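PDB 3QXB: putative Xylose isomerase from Rhodospirillum rubrum, which probably acts as a metal-dependent sugar isomerase of the xylose isomerase-like TIM-barrel family, with iron or manganese bound. Local coordinates for residues K21-R32 / T282-A293. Residues are numbered along the deposited sequence; the frame is centred on the assembly and turned at random.
Sequences KLGVNLCFAVKR and TFFAEILYPFEA. With FE (Fe (III) ion), chain E; EDO (1,2-ethanediol), chain K.
Arg32 NH1 donates to Ala293 O at 2.7 Å, nearly straight at 167° and in the guanidinium plane. Its neighbour NH2 lies 2.9 Å from Pro290 O, which sits near the guanidinium plane beyond NH2, and gives a hydrogen to water 3, which in turn donates to Tyr289 O. With CG anti to the carbonyl carbon (chi1 -51°) and the chain extended to NE, the guanidinium reaches the type I turn Pro290-Ala293. With an alanine here, the Ala293 carbonyl and Asp295, which forms a salt bridge with NH1, would probably lose their cationic partner. Lys31 CD lies 3.8 Å from Phe291 CD1, while its amine pairs with Glu185 and Tyr96 O of the second subunit.

Strands 22-25 and 283-285 are the first and last of the TIM barrel, and their parallel pairing closes it. Gly23 N donates to Phe283 O, and Ala285 N to Gly23 O. Thr282 CG2 packs against Gly23 N at 3.7 Å and sits over the centre of the Phe284 ring.

At the C-terminal ends of the two strands, water 1 bridges Asn25 O, Ala285 O and Ile287 N. Asn25 OD1 accepts from Cys27 N in an Asx turn. Cys27 SG lies 3.6 Å from Glu286 CG. The extended Glu286 side chain binds iron through OE1 at 2.1 Å; Glu178, Asp213 and His244 complete the protein ligands.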
loop_
_atom_site.group_PDB
_atom_site.type_symbol
_atom_site.label_atom_id
_atom_site.label_comp_id
_atom_site.label_asym_id
_atom_site.label_seq_id
_atom_site.Cartn_x
_atom_site.Cartn_y
_atom_site.Cartn_z
ATOM N N LYS A 21 -21.458 -16.842 8.635
ATOM C CA LYS A 21 -21.766 -15.441 8.475
ATOM C C LYS A 21 -20.660 -14.871 7.603
ATOM O O LYS A 21 -19.537 -14.655 8.047
ATOM C CB LYS A 21 -21.840 -14.706 9.825
ATOM C CG LYS A 21 -22.223 -13.211 9.712
ATOM C CD LYS A 21 -22.207 -12.574 11.078
ATOM C CE LYS A 21 -22.490 -11.094 11.081
ATOM N NZ LYS A 21 -22.062 -10.478 12.373
ATOM N N LEU A 22 -20.996 -14.665 6.345
ATOM C CA LEU A 22 -20.059 -14.129 5.397
ATOM C C LEU A 22 -20.220 -12.627 5.323
ATOM O O LEU A 22 -21.348 -12.102 5.402
ATOM C CB LEU A 22 -20.307 -14.711 4.007
ATOM C CG LEU A 22 -20.127 -16.209 3.835
ATOM C CD1 LEU A 22 -20.631 -16.593 2.431
ATOM C CD2 LEU A 22 -18.670 -16.623 4.070
ATOM N N GLY A 23 -19.083 -11.948 5.155
ATOM C CA GLY A 23 -19.066 -10.536 4.908
ATOM C C GLY A 23 -17.984 -10.201 3.864
ATOM O O GLY A 23 -17.247 -11.088 3.414
ATOM N N VAL A 24 -17.882 -8.937 3.463
ATOM C CA VAL A 24 -16.782 -8.533 2.590
ATOM C C VAL A 24 -16.020 -7.303 3.074
ATOM O O VAL A 24 -16.605 -6.327 3.496
ATOM C CB VAL A 24 -17.295 -8.375 1.118
ATOM C CG1 VAL A 24 -18.368 -7.257 0.994
ATOM C CG2 VAL A 24 -16.123 -8.167 0.168
ATOM N N ASN A 25 -14.692 -7.362 3.016
ATOM C CA ASN A 25 -13.866 -6.194 3.192
ATOM C C ASN A 25 -13.749 -5.536 1.809
ATOM O O ASN A 25 -13.489 -6.179 0.797
ATOM C CB ASN A 25 -12.503 -6.584 3.788
ATOM C CG ASN A 25 -11.553 -5.427 3.884
ATOM O OD1 ASN A 25 -11.225 -4.830 2.889
ATOM N ND2 ASN A 25 -11.122 -5.080 5.107
ATOM N N LEU A 26 -13.935 -4.228 1.793
ATOM C CA LEU A 26 -13.988 -3.448 0.554
ATOM C C LEU A 26 -12.651 -3.279 -0.147
ATOM O O LEU A 26 -12.591 -2.620 -1.206
ATOM C CB LEU A 26 -14.646 -2.091 0.837
ATOM C CG LEU A 26 -16.107 -2.213 1.286
ATOM C CD1 LEU A 26 -16.709 -0.854 1.546
ATOM C CD2 LEU A 26 -16.936 -2.967 0.269
ATOM N N CYS A 27 -11.585 -3.893 0.376
ATOM C CA CYS A 27 -10.258 -3.862 -0.302
ATOM C C CYS A 27 -10.312 -4.250 -1.788
ATOM O O CYS A 27 -9.536 -3.749 -2.599
ATOM C CB CYS A 27 -9.251 -4.770 0.401
ATOM S SG CYS A 27 -9.786 -6.468 0.489
ATOM N N PHE A 28 -11.234 -5.132 -2.163
ATOM C CA PHE A 28 -11.317 -5.585 -3.549
ATOM C C PHE A 28 -11.725 -4.462 -4.490
ATOM O O PHE A 28 -11.490 -4.576 -5.695
ATOM C CB PHE A 28 -12.353 -6.727 -3.676
ATOM C CG PHE A 28 -13.777 -6.229 -3.712
ATOM C CD1 PHE A 28 -14.497 -6.043 -2.532
ATOM C CD2 PHE A 28 -14.391 -5.917 -4.909
ATOM C CE1 PHE A 28 -15.801 -5.565 -2.574
ATOM C CE2 PHE A 28 -15.694 -5.437 -4.953
ATOM C CZ PHE A 28 -16.387 -5.242 -3.785
ATOM N N ALA A 29 -12.327 -3.384 -3.952
ATOM C CA ALA A 29 -12.882 -2.255 -4.720
ATOM C C ALA A 29 -11.986 -1.039 -4.798
ATOM O O ALA A 29 -12.309 -0.057 -5.488
ATOM C CB ALA A 29 -14.247 -1.829 -4.145
ATOM N N VAL A 30 -10.873 -1.092 -4.083
ATOM C CA VAL A 30 -9.939 0.060 -3.989
ATOM C C VAL A 30 -9.558 0.571 -5.373
ATOM O O VAL A 30 -9.307 -0.239 -6.278
ATOM C CB VAL A 30 -8.702 -0.315 -3.158
ATOM C CG1 VAL A 30 -7.551 0.711 -3.351
ATOM C CG2 VAL A 30 -9.112 -0.516 -1.691
ATOM N N LYS A 31 -9.645 1.902 -5.518
ATOM C CA LYS A 31 -9.390 2.655 -6.750
ATOM C C LYS A 31 -10.430 2.488 -7.858
ATOM O O LYS A 31 -10.395 3.247 -8.843
ATOM C CB LYS A 31 -8.010 2.353 -7.361
ATOM C CG LYS A 31 -6.811 2.441 -6.413
ATOM C CD LYS A 31 -5.471 2.464 -7.148
ATOM C CE LYS A 31 -5.206 3.845 -7.706
ATOM N NZ LYS A 31 -3.766 4.054 -8.151
ATOM N N ARG A 32 -11.337 1.521 -7.734
ATOM C CA ARG A 32 -12.229 1.167 -8.856
ATOM C C ARG A 32 -13.682 1.668 -8.672
ATOM O O ARG A 32 -14.053 2.714 -9.245
ATOM C CB ARG A 32 -12.191 -0.346 -9.127
ATOM C CG ARG A 32 -10.758 -0.959 -9.285
ATOM C CD ARG A 32 -10.829 -2.455 -9.295
ATOM N NE ARG A 32 -9.514 -3.101 -9.169
ATOM C CZ ARG A 32 -8.774 -3.531 -10.184
ATOM N NH1 ARG A 32 -9.202 -3.416 -11.440
ATOM N NH2 ARG A 32 -7.610 -4.122 -9.946
ATOM N N THR A 282 -18.025 -12.425 12.135
ATOM C CA THR A 282 -18.091 -12.377 10.662
ATOM C C THR A 282 -16.799 -12.851 9.990
ATOM O O THR A 282 -15.693 -12.489 10.383
ATOM C CB THR A 282 -18.452 -10.942 10.190
ATOM O OG1 THR A 282 -19.529 -10.460 11.003
ATOM C CG2 THR A 282 -18.881 -10.901 8.687
ATOM N N PHE A 283 -16.967 -13.707 8.997
ATOM C CA PHE A 283 -15.898 -14.125 8.122
ATOM C C PHE A 283 -15.925 -13.120 6.951
ATOM O O PHE A 283 -16.707 -13.280 5.978
ATOM C CB PHE A 283 -16.176 -15.518 7.577
ATOM C CG PHE A 283 -15.821 -16.680 8.482
ATOM C CD1 PHE A 283 -15.514 -16.550 9.837
ATOM C CD2 PHE A 283 -15.860 -17.962 7.953
ATOM C CE1 PHE A 283 -15.240 -17.670 10.625
ATOM C CE2 PHE A 283 -15.572 -19.078 8.725
ATOM C CZ PHE A 283 -15.260 -18.953 10.056
ATOM N N PHE A 284 -15.099 -12.074 7.046
ATOM C CA PHE A 284 -14.950 -11.098 5.983
ATOM C C PHE A 284 -13.944 -11.573 4.925
ATOM O O PHE A 284 -12.765 -11.773 5.234
ATOM C CB PHE A 284 -14.428 -9.757 6.531
ATOM C CG PHE A 284 -15.357 -9.050 7.490
ATOM C CD1 PHE A 284 -16.480 -8.387 7.047
ATOM C CD2 PHE A 284 -15.083 -9.021 8.834
ATOM C CE1 PHE A 284 -17.301 -7.698 7.953
ATOM C CE2 PHE A 284 -15.895 -8.318 9.723
ATOM C CZ PHE A 284 -16.981 -7.665 9.275
ATOM N N ALA A 285 -14.402 -11.703 3.686
ATOM C CA ALA A 285 -13.527 -12.028 2.585
ATOM C C ALA A 285 -12.641 -10.831 2.364
ATOM O O ALA A 285 -13.163 -9.737 2.179
ATOM C CB ALA A 285 -14.302 -12.310 1.312
ATOM N N GLU A 286 -11.335 -11.075 2.384
ATOM C CA GLU A 286 -10.316 -10.068 2.154
ATOM C C GLU A 286 -9.416 -10.533 1.019
ATOM O O GLU A 286 -8.387 -11.198 1.233
ATOM C CB GLU A 286 -9.496 -9.758 3.409
ATOM C CG GLU A 286 -8.615 -8.534 3.199
ATOM C CD GLU A 286 -7.592 -8.294 4.295
ATOM O OE1 GLU A 286 -7.175 -9.228 4.968
ATOM O OE2 GLU A 286 -7.195 -7.130 4.462
ATOM N N ILE A 287 -9.843 -10.157 -0.185
ATOM C CA ILE A 287 -9.279 -10.659 -1.426
ATOM C C ILE A 287 -8.567 -9.487 -2.074
ATOM O O ILE A 287 -9.141 -8.395 -2.220
ATOM C CB ILE A 287 -10.352 -11.259 -2.404
ATOM C CG1 ILE A 287 -11.335 -12.201 -1.672
ATOM C CG2 ILE A 287 -9.642 -11.944 -3.603
ATOM C CD1 ILE A 287 -10.701 -13.374 -0.969
ATOM N N LEU A 288 -7.308 -9.707 -2.430
ATOM C CA LEU A 288 -6.494 -8.666 -3.021
ATOM C C LEU A 288 -6.209 -8.990 -4.506
ATOM O O LEU A 288 -5.928 -10.143 -4.889
ATOM C CB LEU A 288 -5.211 -8.484 -2.212
ATOM C CG LEU A 288 -5.386 -7.902 -0.790
ATOM C CD1 LEU A 288 -4.029 -7.924 -0.094
ATOM C CD2 LEU A 288 -5.997 -6.480 -0.778
ATOM N N TYR A 289 -6.371 -7.981 -5.341
ATOM C CA TYR A 289 -6.197 -8.141 -6.760
ATOM C C TYR A 289 -5.102 -7.196 -7.186
ATOM O O TYR A 289 -5.010 -6.054 -6.684
ATOM C CB TYR A 289 -7.492 -7.805 -7.488
ATOM C CG TYR A 289 -8.570 -8.824 -7.330
ATOM C CD1 TYR A 289 -9.540 -8.704 -6.331
ATOM C CD2 TYR A 289 -8.649 -9.915 -8.197
ATOM C CE1 TYR A 289 -10.542 -9.656 -6.177
ATOM C CE2 TYR A 289 -9.642 -10.866 -8.045
ATOM C CZ TYR A 289 -10.596 -10.722 -7.020
ATOM O OH TYR A 289 -11.628 -11.615 -6.855
ATOM N N PRO A 290 -4.253 -7.650 -8.113
ATOM C CA PRO A 290 -3.257 -6.717 -8.663
ATOM C C PRO A 290 -3.942 -5.431 -9.182
ATOM O O PRO A 290 -5.024 -5.516 -9.716
ATOM C CB PRO A 290 -2.670 -7.497 -9.842
ATOM C CG PRO A 290 -3.054 -8.953 -9.609
ATOM C CD PRO A 290 -4.372 -8.880 -8.917
ATOM N N PHE A 291 -3.329 -4.253 -8.996
ATOM C CA PHE A 291 -3.874 -3.006 -9.549
ATOM C C PHE A 291 -4.153 -3.115 -11.062
ATOM O O PHE A 291 -5.163 -2.632 -11.566
ATOM C CB PHE A 291 -2.864 -1.854 -9.333
ATOM C CG PHE A 291 -2.667 -1.464 -7.861
ATOM C CD1 PHE A 291 -3.709 -0.905 -7.124
ATOM C CD2 PHE A 291 -1.422 -1.617 -7.243
ATOM C CE1 PHE A 291 -3.535 -0.545 -5.805
ATOM C CE2 PHE A 291 -1.232 -1.238 -5.903
ATOM C CZ PHE A 291 -2.291 -0.717 -5.182
ATOM N N GLU A 292 -3.243 -3.785 -11.765
ATOM C CA GLU A 292 -3.266 -3.853 -13.223
ATOM C C GLU A 292 -4.316 -4.854 -13.776
ATOM O O GLU A 292 -4.542 -4.922 -14.981
ATOM C CB GLU A 292 -1.867 -4.141 -13.761
ATOM C CG GLU A 292 -1.267 -5.460 -13.359
ATOM C CD GLU A 292 -0.485 -5.396 -12.032
ATOM O OE1 GLU A 292 -0.788 -4.535 -11.137
ATOM O OE2 GLU A 292 0.433 -6.221 -11.894
ATOM N N ALA A 293 -4.964 -5.614 -12.902
ATOM C CA ALA A 293 -6.060 -6.455 -13.346
ATOM C C ALA A 293 -7.225 -5.558 -13.783
ATOM O O ALA A 293 -7.450 -4.498 -13.213
ATOM C CB ALA A 293 -6.507 -7.413 -12.248
HETATM FE FE FE E . -6.242 -9.408 6.843
HETATM C C1 EDO K . -6.695 -12.730 -7.140
HETATM O O1 EDO K . -5.399 -12.246 -7.394
HETATM C C2 EDO K . -6.465 -14.201 -6.919
HETATM O O2 EDO K . -7.621 -14.687 -6.306
HETATM O O HOH W 1 -12.483 -8.688 -0.460
HETATM O O HOH W 2 -7.684 -5.544 -4.314
HETATM O O HOH W 3 -6.648 -3.886 -7.286
HETATM O O HOH W 4 -4.260 -8.847 5.774
HETATM O O HOH W 5 -6.197 -7.134 6.975
#